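Local atomic coordinates of mannitol dehydrogenase (Helicobacter pylori, PDB entry 3TWO), a protein that probably catalyses the reversible, NADP(H)-dependent reduction of cinnamaldehydes to cinnamyl alcohols, as a zinc-containing member of the medium-chain alcohol dehydrogenase family. Residues 258-263 with 285-290; 22-27 with 133-138; 189-194 with 309-314. One frame throughout, in Å; residues are numbered along the deposited sequence.

The three contacts sit in different parts of a two-domain, zinc-containing alcohol dehydrogenase. Interaction 1 pairs the last two strands of the parallel Rossmann sheet and rests on backbone hydrogen bonds; the second subunit lies against it. Interaction 2 is about 40 Å from it, centre to centre, in the GroES-like part of the chain, where one arginine side chain bridges two strands that do not pair. Interaction 3 sets a helix of the Rossmann domain against the loop 309-314, through sulphur, methyl groups and a lysine. All three are largely buried. No two share an element, and only interaction 1 touches another subunit.

Interaction 1 (258-263 with 285-290); sequences NGDLAL and NRKVYG
Asn258 opens the contact with its backbone N, which donates to Asn285 O at 2.7 Å. Its side chain lies beside that of Lys287 and points the same way, with Asn258 OD1 3.3 Å from Lys287 CE. From Gly259 onward the two segments are parallel strands of the Rossmann sheet, 259-263 and 287-290, with a ladder of backbone hydrogen bonds. Gly259 O takes the bond from Lys287 N. The side chain of Asp260 leaves the sheet on the same face as those of Lys287 and Tyr289. Asp260 OD1 lies 3.7 Å from Tyr289 CE2, at the ring edge, and the carboxylate and ring planes are 89° apart. Ser172 OG binds both Asp260 OD1 and Tyr289 OH. Leu261 is bonded through both its N and its O: Leu261 N donates to Lys287 O at 2.8 Å and Leu261 O accepts from Tyr289 N at 2.9 Å. Ala262 sits under the tyrosine ring. Ala262 CA is 4.1 Å from the Tyr289 ring centroid, a CH-pi contact over the face, and Ala262 CB is 3.5 Å from Tyr289 CZ. Chi1 of 60° places Tyr289 CG between its backbone N and carbonyl carbon; the ring then lies over Ala262. Leu263 turns to the other face, where Leu263 CD1 meets Val288 CG1 at 3.6 Å. Its N closes the ladder on Tyr289 O. The salt-bridge partner of Lys287 NZ is Asp260 of the second subunit, and the reciprocal bridge also forms. Together with backbone hydrogen bonds from Asn285, Val288 and Gly290 to the second subunit, the two bridges join the strand to the dimer partner.

Interaction 2 (22-27 with 133-138); sequences FSRHAV and SNNIVV
Strands 22-24 and 135-138 run in roughly the same direction, 26° apart, but their axes come no closer than 8.2 Å. They are not paired, and side chains fill the gap. The setting is the GroES-like fold of alcohol dehydrogenases: strand 18-24 pairs with strand 3-9, while strand 135-139 pairs with strand 31-40. Arg24 is the main bridge. Its chain is extended from CG to NE, which carries NE across to the second strand. There Arg24 NE meets Asn135 O at 2.9 Å and Arg24 NH2 meets the same oxygen at 3.1 Å. Both bonds are weak and bent, with N-H...O angles near 127°. A further weak bond runs from Arg24 NE to Asn135 OD1, which also pairs with Ser5 OG. The guanidinium is sandwiched: Phe22 CE1 lies over one face and Ile136 CG1 over the opposite face, 3.6 Å from Arg24 CZ. Met129 O takes a hydrogen bond from Arg24 NH1. With Asn135 O and Met129 O both facing the group, its buried charge would be partly balanced. Ser133 OG sits near the guanidinium plane, at its edge, and bonds to Gly130 O. Ser133 CB meets the edge of the Phe22 ring. Farther along, His25 and Val137 pack together. Val137 CB lies over the face of the imidazole, a CH-pi contact, and the ring also stacks on His123. One branch of the valine, Val137 CG2, lies 3.6 Å from His25 O. The second branch, Val137 CG1, is 3.3 Å from His25 NE2.

Interaction 3 (189-194 with 309-314); sequences GSMAVK and HNIYPE
Ile311, straight after Asn310, the positive-phi C-prime residue of the Schellman motif that ends helix 296-308, meets Lys194 through a methyl group. Ile311 CG2 is 3.8 Å from Lys194 CB, low on the lysine chain. The same Ile311 CG2 is 4.2 Å from Met191 CE. Tyr312 contributes its backbone rather than its ring. Tyr312 O accepts a short hydrogen bond of 2.6 Å from Lys194 NZ, which approaches at a C=O...N angle of 165°. The lysine chain is bent at its last torsion (chi4 -92°), which sets NZ to the side of the chain where this oxygen lies. The Tyr312 ring packs instead on Pro151 and Ile307. Pro313 meets the thioether of Met191. Met191 SD lies 3.4 Å from Pro313 N and 3.6 Å from Pro313 CD, and the two side chains cross obliquely. Met191 is folded, bent at both chi2 and chi3. Helix 158-171 joins this apolar patch: Leu158 touches both Met191 and Pro313. Glu314 ends the contact. Glu314 OE2 forms a salt bridge with Lys194 NZ at 3.3 Å, a weak hydrogen bond, and the two side chains cross at about a right angle. Lys194 NZ thus has two oxygen partners, the close Tyr312 carbonyl and the more distant Glu314 carboxylate. Helix 187-198 follows a glycine-rich turn, and Gly189 fits the last glycine of the GxGxxG pattern. The arrangement is consistent with the dinucleotide-binding helix of a Rossmann fold, here packed against the loop that leads into strand 315-318.

Interaction 1 (258-263 with 285-290)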
ATOM      1  N   ASN B 258       5.762  -6.994  -7.845  1.00 25.73           N
ATOM      2  CA  ASN B 258       6.165  -5.608  -8.069  1.00 26.52           C
ATOM      3  C   ASN B 258       5.189  -4.706  -8.860  1.00 26.06           C
ATOM      4  O   ASN B 258       5.568  -3.601  -9.273  1.00 25.31           O
ATOM      5  CB  ASN B 258       7.559  -5.539  -8.694  1.00 27.92           C
ATOM      6  CG  ASN B 258       8.318  -4.282  -8.274  1.00 32.46           C
ATOM      7  OD1 ASN B 258       8.235  -3.826  -7.145  1.00 35.06           O
ATOM      8  ND2 ASN B 258       9.038  -3.710  -9.200  1.00 36.26           N
ATOM      9  N   GLY B 259       3.967  -5.179  -9.089  1.00 24.86           N
ATOM     10  CA  GLY B 259       2.883  -4.354  -9.643  1.00 26.10           C
ATOM     11  C   GLY B 259       2.347  -3.275  -8.677  1.00 25.87           C
ATOM     12  O   GLY B 259       2.609  -3.317  -7.455  1.00 26.51           O
ATOM     13  N   ASP B 260       1.676  -2.268  -9.229  1.00 25.94           N
ATOM     14  CA  ASP B 260       1.100  -1.138  -8.429  1.00 26.01           C
ATOM     15  C   ASP B 260      -0.422  -1.113  -8.505  1.00 25.52           C
ATOM     16  O   ASP B 260      -0.986  -1.316  -9.594  1.00 27.40           O
ATOM     17  CB  ASP B 260       1.509   0.238  -8.986  1.00 26.42           C
ATOM     18  CG  ASP B 260       2.946   0.624  -8.746  1.00 28.42           C
ATOM     19  OD1 ASP B 260       3.332   1.627  -9.372  1.00 32.69           O
ATOM     20  OD2 ASP B 260       3.685   0.019  -7.957  1.00 29.44           O
ATOM     21  N   LEU B 261      -1.085  -0.846  -7.383  1.00 24.54           N
ATOM     22  CA  LEU B 261      -2.514  -0.532  -7.349  1.00 22.74           C
ATOM     23  C   LEU B 261      -2.625   0.908  -6.850  1.00 23.02           C
ATOM     24  O   LEU B 261      -2.156   1.221  -5.732  1.00 22.78           O
ATOM     25  CB  LEU B 261      -3.216  -1.435  -6.344  1.00 22.75           C
ATOM     26  CG  LEU B 261      -4.663  -1.175  -5.896  1.00 22.82           C
ATOM     27  CD1 LEU B 261      -5.598  -1.114  -7.147  1.00 23.15           C
ATOM     28  CD2 LEU B 261      -5.145  -2.300  -4.976  1.00 23.50           C
ATOM     29  N   ALA B 262      -3.106   1.781  -7.720  1.00 20.79           N
ATOM     30  CA  ALA B 262      -3.240   3.178  -7.431  1.00 20.99           C
ATOM     31  C   ALA B 262      -4.733   3.391  -7.132  1.00 21.64           C
ATOM     32  O   ALA B 262      -5.594   3.038  -7.965  1.00 21.14           O
ATOM     33  CB  ALA B 262      -2.894   4.027  -8.677  1.00 19.61           C
ATOM     34  N   LEU B 263      -5.010   4.030  -5.997  1.00 21.99           N
ATOM     35  CA  LEU B 263      -6.363   4.260  -5.515  1.00 22.09           C
ATOM     36  C   LEU B 263      -6.664   5.733  -5.697  1.00 21.50           C
ATOM     37  O   LEU B 263      -5.978   6.587  -5.114  1.00 20.77           O
ATOM     38  CB  LEU B 263      -6.473   3.902  -4.015  1.00 20.55           C
ATOM     39  CG  LEU B 263      -6.098   2.479  -3.680  1.00 24.01           C
ATOM     40  CD1 LEU B 263      -6.028   2.182  -2.161  1.00 20.82           C
ATOM     41  CD2 LEU B 263      -6.962   1.404  -4.458  1.00 22.06           C
ATOM     42  N   ASN B 285       4.406  -8.333  -2.002  1.00 24.45           N
ATOM     43  CA  ASN B 285       5.210  -7.770  -3.114  1.00 24.62           C
ATOM     44  C   ASN B 285       4.331  -7.095  -4.153  1.00 24.82           C
ATOM     45  O   ASN B 285       4.710  -6.984  -5.320  1.00 25.75           O
ATOM     46  CB  ASN B 285       6.146  -8.829  -3.789  1.00 24.62           C
ATOM     47  CG  ASN B 285       7.164  -9.400  -2.808  1.00 25.48           C
ATOM     48  OD1 ASN B 285       8.118  -8.743  -2.402  1.00 28.89           O
ATOM     49  ND2 ASN B 285       6.924 -10.583  -2.379  1.00 23.43           N
ATOM     50  N   ARG B 286       3.154  -6.659  -3.731  1.00 24.62           N
ATOM     51  CA  ARG B 286       2.250  -5.946  -4.612  1.00 24.61           C
ATOM     52  C   ARG B 286       1.970  -4.636  -3.936  1.00 24.87           C
ATOM     53  O   ARG B 286       1.459  -4.608  -2.777  1.00 23.65           O
ATOM     54  CB  ARG B 286       0.964  -6.741  -4.767  1.00 24.39           C
ATOM     55  CG  ARG B 286       1.162  -8.053  -5.467  1.00 24.91           C
ATOM     56  CD  ARG B 286      -0.082  -8.865  -5.259  1.00 30.57           C
ATOM     57  NE  ARG B 286      -0.071 -10.141  -5.974  1.00 34.03           N
ATOM     58  CZ  ARG B 286       0.279 -11.307  -5.446  1.00 37.71           C
ATOM     59  NH1 ARG B 286       0.747 -11.376  -4.213  1.00 40.09           N
ATOM     60  NH2 ARG B 286       0.231 -12.409  -6.170  1.00 38.39           N
ATOM     61  N   LYS B 287       2.314  -3.536  -4.612  1.00 24.13           N
ATOM     62  CA  LYS B 287       2.357  -2.253  -3.900  1.00 23.61           C
ATOM     63  C   LYS B 287       1.038  -1.481  -4.051  1.00 24.00           C
ATOM     64  O   LYS B 287       0.410  -1.525  -5.113  1.00 26.69           O
ATOM     65  CB  LYS B 287       3.525  -1.430  -4.462  1.00 23.58           C
ATOM     66  CG  LYS B 287       4.940  -2.133  -4.317  1.00 27.71           C
ATOM     67  CD  LYS B 287       6.047  -1.116  -4.492  1.00 30.08           C
ATOM     68  CE  LYS B 287       7.338  -1.827  -4.733  1.00 31.42           C
ATOM     69  NZ  LYS B 287       8.416  -0.814  -4.869  1.00 29.00           N
ATOM     70  N   VAL B 288       0.633  -0.745  -3.031  1.00 23.08           N
ATOM     71  CA  VAL B 288      -0.606   0.028  -3.078  1.00 22.18           C
ATOM     72  C   VAL B 288      -0.246   1.500  -2.752  1.00 23.22           C
ATOM     73  O   VAL B 288       0.577   1.769  -1.860  1.00 24.14           O
ATOM     74  CB  VAL B 288      -1.626  -0.471  -2.011  1.00 21.74           C
ATOM     75  CG1 VAL B 288      -2.881   0.365  -2.031  1.00 21.18           C
ATOM     76  CG2 VAL B 288      -2.020  -2.011  -2.177  1.00 19.30           C
ATOM     77  N   TYR B 289      -0.803   2.459  -3.465  1.00 22.94           N
ATOM     78  CA  TYR B 289      -0.658   3.842  -2.979  1.00 23.49           C
ATOM     79  C   TYR B 289      -1.912   4.579  -3.350  1.00 23.89           C
ATOM     80  O   TYR B 289      -2.712   4.071  -4.188  1.00 25.01           O
ATOM     81  CB  TYR B 289       0.549   4.531  -3.566  1.00 23.31           C
ATOM     82  CG  TYR B 289       0.515   4.614  -5.082  1.00 25.57           C
ATOM     83  CD1 TYR B 289      -0.039   5.744  -5.698  1.00 23.58           C
ATOM     84  CD2 TYR B 289       1.052   3.576  -5.907  1.00 21.22           C
ATOM     85  CE1 TYR B 289      -0.067   5.904  -7.115  1.00 24.98           C
ATOM     86  CE2 TYR B 289       1.012   3.722  -7.364  1.00 20.22           C
ATOM     87  CZ  TYR B 289       0.448   4.875  -7.929  1.00 25.13           C
ATOM     88  OH  TYR B 289       0.407   5.115  -9.291  1.00 25.49           O
ATOM     89  N   GLY B 290      -2.101   5.752  -2.745  1.00 23.07           N
ATOM     90  CA  GLY B 290      -3.221   6.619  -3.117  1.00 23.72           C
ATOM     91  C   GLY B 290      -2.710   7.774  -3.972  1.00 24.58           C
ATOM     92  O   GLY B 290      -1.520   8.083  -3.944  1.00 23.71           O
TER

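Interaction 2 (22-27 with 133-138)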
ATOM      1  N   PHE B  22     -25.317  34.880  -4.582  1.00 34.60           N
ATOM      2  CA  PHE B  22     -24.266  35.034  -3.574  1.00 34.35           C
ATOM      3  C   PHE B  22     -23.230  36.014  -4.055  1.00 35.15           C
ATOM      4  O   PHE B  22     -23.415  36.659  -5.079  1.00 34.73           O
ATOM      5  CB  PHE B  22     -23.603  33.684  -3.191  1.00 32.91           C
ATOM      6  CG  PHE B  22     -22.828  33.031  -4.294  1.00 30.96           C
ATOM      7  CD1 PHE B  22     -21.437  32.987  -4.246  1.00 29.60           C
ATOM      8  CD2 PHE B  22     -23.485  32.456  -5.395  1.00 28.86           C
ATOM      9  CE1 PHE B  22     -20.684  32.311  -5.271  1.00 28.33           C
ATOM     10  CE2 PHE B  22     -22.766  31.811  -6.421  1.00 29.82           C
ATOM     11  CZ  PHE B  22     -21.358  31.696  -6.352  1.00 27.39           C
ATOM     12  N   SER B  23     -22.156  36.152  -3.286  1.00 35.31           N
ATOM     13  CA  SER B  23     -21.072  37.021  -3.667  1.00 36.17           C
ATOM     14  C   SER B  23     -19.731  36.348  -3.333  1.00 35.50           C
ATOM     15  O   SER B  23     -19.636  35.464  -2.449  1.00 34.89           O
ATOM     16  CB  SER B  23     -21.219  38.411  -2.991  1.00 37.37           C
ATOM     17  OG  SER B  23     -20.858  38.301  -1.624  1.00 37.93           O
ATOM     18  N   ARG B  24     -18.700  36.744  -4.058  1.00 35.16           N
ATOM     19  CA  ARG B  24     -17.341  36.234  -3.793  1.00 34.37           C
ATOM     20  C   ARG B  24     -16.437  37.394  -3.389  1.00 35.10           C
ATOM     21  O   ARG B  24     -16.784  38.555  -3.612  1.00 34.16           O
ATOM     22  CB  ARG B  24     -16.783  35.607  -5.061  1.00 33.65           C
ATOM     23  CG  ARG B  24     -17.579  34.433  -5.597  1.00 32.45           C
ATOM     24  CD  ARG B  24     -17.005  33.965  -6.935  1.00 27.51           C
ATOM     25  NE  ARG B  24     -17.610  32.725  -7.452  1.00 30.44           N
ATOM     26  CZ  ARG B  24     -17.421  31.473  -6.987  1.00 29.45           C
ATOM     27  NH1 ARG B  24     -16.681  31.237  -5.890  1.00 28.69           N
ATOM     28  NH2 ARG B  24     -17.982  30.437  -7.640  1.00 25.46           N
ATOM     29  N   HIS B  25     -15.263  37.081  -2.826  1.00 34.87           N
ATOM     30  CA  HIS B  25     -14.262  38.120  -2.536  1.00 35.40           C
ATOM     31  C   HIS B  25     -13.889  39.005  -3.763  1.00 35.12           C
ATOM     32  O   HIS B  25     -13.894  38.554  -4.921  1.00 33.22           O
ATOM     33  CB  HIS B  25     -12.993  37.520  -1.885  1.00 35.04           C
ATOM     34  CG  HIS B  25     -12.132  36.712  -2.813  1.00 36.39           C
ATOM     35  ND1 HIS B  25     -12.073  35.323  -2.759  1.00 33.56           N
ATOM     36  CD2 HIS B  25     -11.217  37.091  -3.745  1.00 34.26           C
ATOM     37  CE1 HIS B  25     -11.176  34.890  -3.636  1.00 31.70           C
ATOM     38  NE2 HIS B  25     -10.639  35.938  -4.238  1.00 34.23           N
ATOM     39  N   ALA B  26     -13.575  40.263  -3.466  1.00 35.92           N
ATOM     40  CA  ALA B  26     -13.083  41.241  -4.442  1.00 35.66           C
ATOM     41  C   ALA B  26     -11.860  40.677  -5.169  1.00 35.34           C
ATOM     42  O   ALA B  26     -11.132  39.822  -4.638  1.00 33.73           O
ATOM     43  CB  ALA B  26     -12.711  42.565  -3.712  1.00 35.75           C
ATOM     44  N   VAL B  27     -11.645  41.160  -6.390  1.00 36.19           N
ATOM     45  CA  VAL B  27     -10.462  40.829  -7.179  1.00 36.40           C
ATOM     46  C   VAL B  27      -9.214  41.493  -6.599  1.00 37.29           C
ATOM     47  O   VAL B  27      -9.063  42.691  -6.688  1.00 38.52           O
ATOM     48  CB  VAL B  27     -10.649  41.252  -8.656  1.00 36.70           C
ATOM     49  CG1 VAL B  27      -9.506  40.740  -9.473  1.00 35.38           C
ATOM     50  CG2 VAL B  27     -12.025  40.728  -9.225  1.00 35.89           C
ATOM     51  N   SER B 133     -21.711  27.783 -11.196  1.00 28.46           N
ATOM     52  CA  SER B 133     -22.016  29.198 -10.977  1.00 28.64           C
ATOM     53  C   SER B 133     -21.508  29.971 -12.188  1.00 29.79           C
ATOM     54  O   SER B 133     -20.799  29.395 -13.039  1.00 29.63           O
ATOM     55  CB  SER B 133     -21.317  29.688  -9.703  1.00 28.32           C
ATOM     56  OG  SER B 133     -19.897  29.691  -9.828  1.00 30.99           O
ATOM     57  N   ASN B 134     -21.798  31.278 -12.247  1.00 29.59           N
ATOM     58  CA  ASN B 134     -21.513  32.035 -13.457  1.00 29.25           C
ATOM     59  C   ASN B 134     -20.116  32.631 -13.480  1.00 29.19           C
ATOM     60  O   ASN B 134     -19.659  33.085 -14.524  1.00 29.45           O
ATOM     61  CB  ASN B 134     -22.590  33.124 -13.726  1.00 29.48           C
ATOM     62  CG  ASN B 134     -22.659  34.199 -12.627  1.00 32.47           C
ATOM     63  OD1 ASN B 134     -23.169  35.318 -12.850  1.00 36.19           O
ATOM     64  ND2 ASN B 134     -22.190  33.877 -11.455  1.00 25.40           N
ATOM     65  N   ASN B 135     -19.443  32.663 -12.325  1.00 28.35           N
ATOM     66  CA  ASN B 135     -18.107  33.225 -12.296  1.00 28.69           C
ATOM     67  C   ASN B 135     -17.363  32.699 -11.086  1.00 28.67           C
ATOM     68  O   ASN B 135     -17.981  32.063 -10.223  1.00 28.41           O
ATOM     69  CB  ASN B 135     -18.162  34.790 -12.305  1.00 28.91           C
ATOM     70  CG  ASN B 135     -18.814  35.368 -11.061  1.00 28.54           C
ATOM     71  OD1 ASN B 135     -18.624  34.869  -9.946  1.00 32.17           O
ATOM     72  ND2 ASN B 135     -19.564  36.473 -11.233  1.00 27.84           N
ATOM     73  N   ILE B 136     -16.065  32.992 -11.012  1.00 28.39           N
ATOM     74  CA  ILE B 136     -15.237  32.567  -9.897  1.00 28.36           C
ATOM     75  C   ILE B 136     -14.024  33.506  -9.882  1.00 30.47           C
ATOM     76  O   ILE B 136     -13.607  34.030 -10.971  1.00 31.22           O
ATOM     77  CB  ILE B 136     -14.826  31.063  -9.979  1.00 28.87           C
ATOM     78  CG1 ILE B 136     -14.296  30.577  -8.625  1.00 27.03           C
ATOM     79  CG2 ILE B 136     -13.800  30.794 -11.082  1.00 24.65           C
ATOM     80  CD1 ILE B 136     -14.048  29.107  -8.548  1.00 26.51           C
ATOM     81  N   VAL B 137     -13.508  33.781  -8.676  1.00 29.44           N
ATOM     82  CA  VAL B 137     -12.346  34.682  -8.494  1.00 29.97           C
ATOM     83  C   VAL B 137     -11.187  33.836  -7.959  1.00 28.72           C
ATOM     84  O   VAL B 137     -11.314  33.273  -6.878  1.00 28.75           O
ATOM     85  CB  VAL B 137     -12.665  35.874  -7.484  1.00 31.21           C
ATOM     86  CG1 VAL B 137     -11.480  36.836  -7.346  1.00 31.23           C
ATOM     87  CG2 VAL B 137     -13.903  36.647  -7.931  1.00 31.49           C
ATOM     88  N   VAL B 138     -10.089  33.721  -8.710  1.00 27.96           N
ATOM     89  CA  VAL B 138      -9.008  32.807  -8.371  1.00 28.58           C
ATOM     90  C   VAL B 138      -7.638  33.504  -8.413  1.00 29.92           C
ATOM     91  O   VAL B 138      -7.358  34.249  -9.371  1.00 29.42           O
ATOM     92  CB  VAL B 138      -8.991  31.588  -9.343  1.00 28.98           C
ATOM     93  CG1 VAL B 138      -7.933  30.584  -8.914  1.00 27.56           C
ATOM     94  CG2 VAL B 138     -10.361  30.910  -9.399  1.00 26.64           C
TER

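Interaction 3 (189-194 with 309-314)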
ATOM      1  N   GLY B 189     -12.693   6.895 -14.919  1.00 24.97           N
ATOM      2  CA  GLY B 189     -12.323   5.645 -15.572  1.00 25.08           C
ATOM      3  C   GLY B 189     -12.028   5.800 -17.049  1.00 25.87           C
ATOM      4  O   GLY B 189     -11.008   5.337 -17.549  1.00 26.23           O
ATOM      5  N   SER B 190     -12.956   6.397 -17.782  1.00 26.37           N
ATOM      6  CA  SER B 190     -12.741   6.619 -19.210  1.00 27.62           C
ATOM      7  C   SER B 190     -11.523   7.527 -19.493  1.00 27.09           C
ATOM      8  O   SER B 190     -10.806   7.307 -20.479  1.00 28.54           O
ATOM      9  CB  SER B 190     -14.012   7.207 -19.864  1.00 27.34           C
ATOM     10  OG  SER B 190     -14.253   8.489 -19.330  1.00 26.18           O
ATOM     11  N   MET B 191     -11.282   8.566 -18.690  1.00 26.63           N
ATOM     12  CA  MET B 191      -9.989   9.311 -18.874  1.00 25.59           C
ATOM     13  C   MET B 191      -8.748   8.391 -18.684  1.00 24.81           C
ATOM     14  O   MET B 191      -7.772   8.467 -19.466  1.00 23.85           O
ATOM     15  CB  MET B 191      -9.891  10.527 -17.921  1.00 23.90           C
ATOM     16  CG  MET B 191     -10.836  11.646 -18.295  1.00 25.18           C
ATOM     17  SD  MET B 191     -10.828  12.043 -20.061  1.00 28.34           S
ATOM     18  CE  MET B 191      -9.154  12.586 -20.418  1.00 24.18           C
ATOM     19  N   ALA B 192      -8.777   7.552 -17.640  1.00 24.28           N
ATOM     20  CA  ALA B 192      -7.630   6.588 -17.332  1.00 23.62           C
ATOM     21  C   ALA B 192      -7.425   5.670 -18.533  1.00 24.50           C
ATOM     22  O   ALA B 192      -6.291   5.435 -18.989  1.00 25.38           O
ATOM     23  CB  ALA B 192      -7.977   5.692 -16.133  1.00 20.71           C
ATOM     24  N   VAL B 193      -8.540   5.123 -19.030  1.00 24.11           N
ATOM     25  CA  VAL B 193      -8.510   4.330 -20.261  1.00 24.32           C
ATOM     26  C   VAL B 193      -7.842   5.055 -21.459  1.00 26.24           C
ATOM     27  O   VAL B 193      -6.946   4.515 -22.091  1.00 24.67           O
ATOM     28  CB  VAL B 193      -9.920   3.805 -20.648  1.00 24.17           C
ATOM     29  CG1 VAL B 193      -9.885   3.230 -22.132  1.00 24.61           C
ATOM     30  CG2 VAL B 193     -10.376   2.704 -19.699  1.00 21.35           C
ATOM     31  N   LYS B 194      -8.273   6.285 -21.757  1.00 26.90           N
ATOM     32  CA  LYS B 194      -7.708   7.024 -22.865  1.00 28.61           C
ATOM     33  C   LYS B 194      -6.224   7.311 -22.707  1.00 28.56           C
ATOM     34  O   LYS B 194      -5.463   7.111 -23.648  1.00 29.07           O
ATOM     35  CB  LYS B 194      -8.470   8.323 -23.125  1.00 28.65           C
ATOM     36  CG  LYS B 194      -9.894   8.042 -23.632  1.00 31.28           C
ATOM     37  CD  LYS B 194     -10.847   9.177 -23.243  1.00 32.64           C
ATOM     38  CE  LYS B 194     -12.119   9.158 -24.063  1.00 32.35           C
ATOM     39  NZ  LYS B 194     -11.941  10.010 -25.250  1.00 33.83           N
ATOM     40  N   HIS B 309      -2.718  15.968 -28.103  1.00 32.55           N
ATOM     41  CA  HIS B 309      -3.006  14.659 -28.677  1.00 33.22           C
ATOM     42  C   HIS B 309      -4.505  14.414 -28.870  1.00 33.60           C
ATOM     43  O   HIS B 309      -4.926  13.292 -29.219  1.00 32.20           O
ATOM     44  CB  HIS B 309      -2.345  13.574 -27.814  1.00 33.35           C
ATOM     45  CG  HIS B 309      -0.857  13.658 -27.871  1.00 36.02           C
ATOM     46  ND1 HIS B 309      -0.090  14.080 -26.813  1.00 40.07           N
ATOM     47  CD2 HIS B 309      -0.004  13.503 -28.906  1.00 38.76           C
ATOM     48  CE1 HIS B 309       1.181  14.110 -27.167  1.00 40.05           C
ATOM     49  NE2 HIS B 309       1.257  13.773 -28.438  1.00 43.41           N
ATOM     50  N   ASN B 310      -5.314  15.463 -28.662  1.00 32.01           N
ATOM     51  CA  ASN B 310      -6.767  15.316 -28.828  1.00 32.64           C
ATOM     52  C   ASN B 310      -7.347  14.161 -27.988  1.00 31.13           C
ATOM     53  O   ASN B 310      -8.087  13.331 -28.479  1.00 30.28           O
ATOM     54  CB  ASN B 310      -7.155  15.190 -30.303  1.00 33.17           C
ATOM     55  CG  ASN B 310      -8.351  16.056 -30.664  1.00 38.11           C
ATOM     56  OD1 ASN B 310      -8.204  17.224 -31.156  1.00 47.96           O
ATOM     57  ND2 ASN B 310      -9.524  15.534 -30.455  1.00 34.92           N
ATOM     58  N   ILE B 311      -6.995  14.153 -26.713  1.00 29.98           N
ATOM     59  CA  ILE B 311      -7.502  13.217 -25.751  1.00 29.97           C
ATOM     60  C   ILE B 311      -8.475  13.976 -24.827  1.00 30.48           C
ATOM     61  O   ILE B 311      -8.053  14.774 -23.977  1.00 30.36           O
ATOM     62  CB  ILE B 311      -6.348  12.678 -24.914  1.00 29.10           C
ATOM     63  CG1 ILE B 311      -5.367  11.937 -25.815  1.00 29.25           C
ATOM     64  CG2 ILE B 311      -6.851  11.730 -23.827  1.00 30.56           C
ATOM     65  CD1 ILE B 311      -4.037  11.463 -25.095  1.00 28.42           C
ATOM     66  N   TYR B 312      -9.774  13.746 -25.027  1.00 29.93           N
ATOM     67  CA  TYR B 312     -10.801  14.423 -24.299  1.00 30.00           C
ATOM     68  C   TYR B 312     -11.811  13.469 -23.666  1.00 29.86           C
ATOM     69  O   TYR B 312     -12.072  12.382 -24.201  1.00 28.33           O
ATOM     70  CB  TYR B 312     -11.548  15.346 -25.236  1.00 30.76           C
ATOM     71  CG  TYR B 312     -10.742  16.515 -25.732  1.00 31.66           C
ATOM     72  CD1 TYR B 312     -10.316  16.593 -27.079  1.00 30.22           C
ATOM     73  CD2 TYR B 312     -10.405  17.551 -24.865  1.00 29.45           C
ATOM     74  CE1 TYR B 312      -9.582  17.731 -27.558  1.00 31.58           C
ATOM     75  CE2 TYR B 312      -9.705  18.661 -25.326  1.00 32.09           C
ATOM     76  CZ  TYR B 312      -9.307  18.743 -26.660  1.00 32.60           C
ATOM     77  OH  TYR B 312      -8.614  19.862 -27.024  1.00 37.05           O
ATOM     78  N   PRO B 313     -12.383  13.872 -22.500  1.00 29.83           N
ATOM     79  CA  PRO B 313     -13.556  13.136 -21.956  1.00 28.97           C
ATOM     80  C   PRO B 313     -14.720  13.059 -22.930  1.00 29.71           C
ATOM     81  O   PRO B 313     -14.942  13.951 -23.807  1.00 29.49           O
ATOM     82  CB  PRO B 313     -13.991  13.979 -20.745  1.00 29.32           C
ATOM     83  CG  PRO B 313     -13.385  15.378 -21.024  1.00 29.96           C
ATOM     84  CD  PRO B 313     -12.047  15.070 -21.694  1.00 29.29           C
ATOM     85  N   GLU B 314     -15.449  11.979 -22.783  1.00 30.58           N
ATOM     86  CA  GLU B 314     -16.746  11.751 -23.408  1.00 32.78           C
ATOM     87  C   GLU B 314     -17.748  12.499 -22.521  1.00 32.53           C
ATOM     88  O   GLU B 314     -17.889  12.199 -21.321  1.00 32.33           O
ATOM     89  CB  GLU B 314     -17.061  10.261 -23.299  1.00 33.21           C
ATOM     90  CG  GLU B 314     -16.080   9.367 -23.982  1.00 37.82           C
ATOM     91  CD  GLU B 314     -16.173   9.585 -25.448  1.00 44.64           C
ATOM     92  OE1 GLU B 314     -17.329   9.489 -25.943  1.00 48.88           O
ATOM     93  OE2 GLU B 314     -15.134   9.895 -26.089  1.00 44.09           O
TER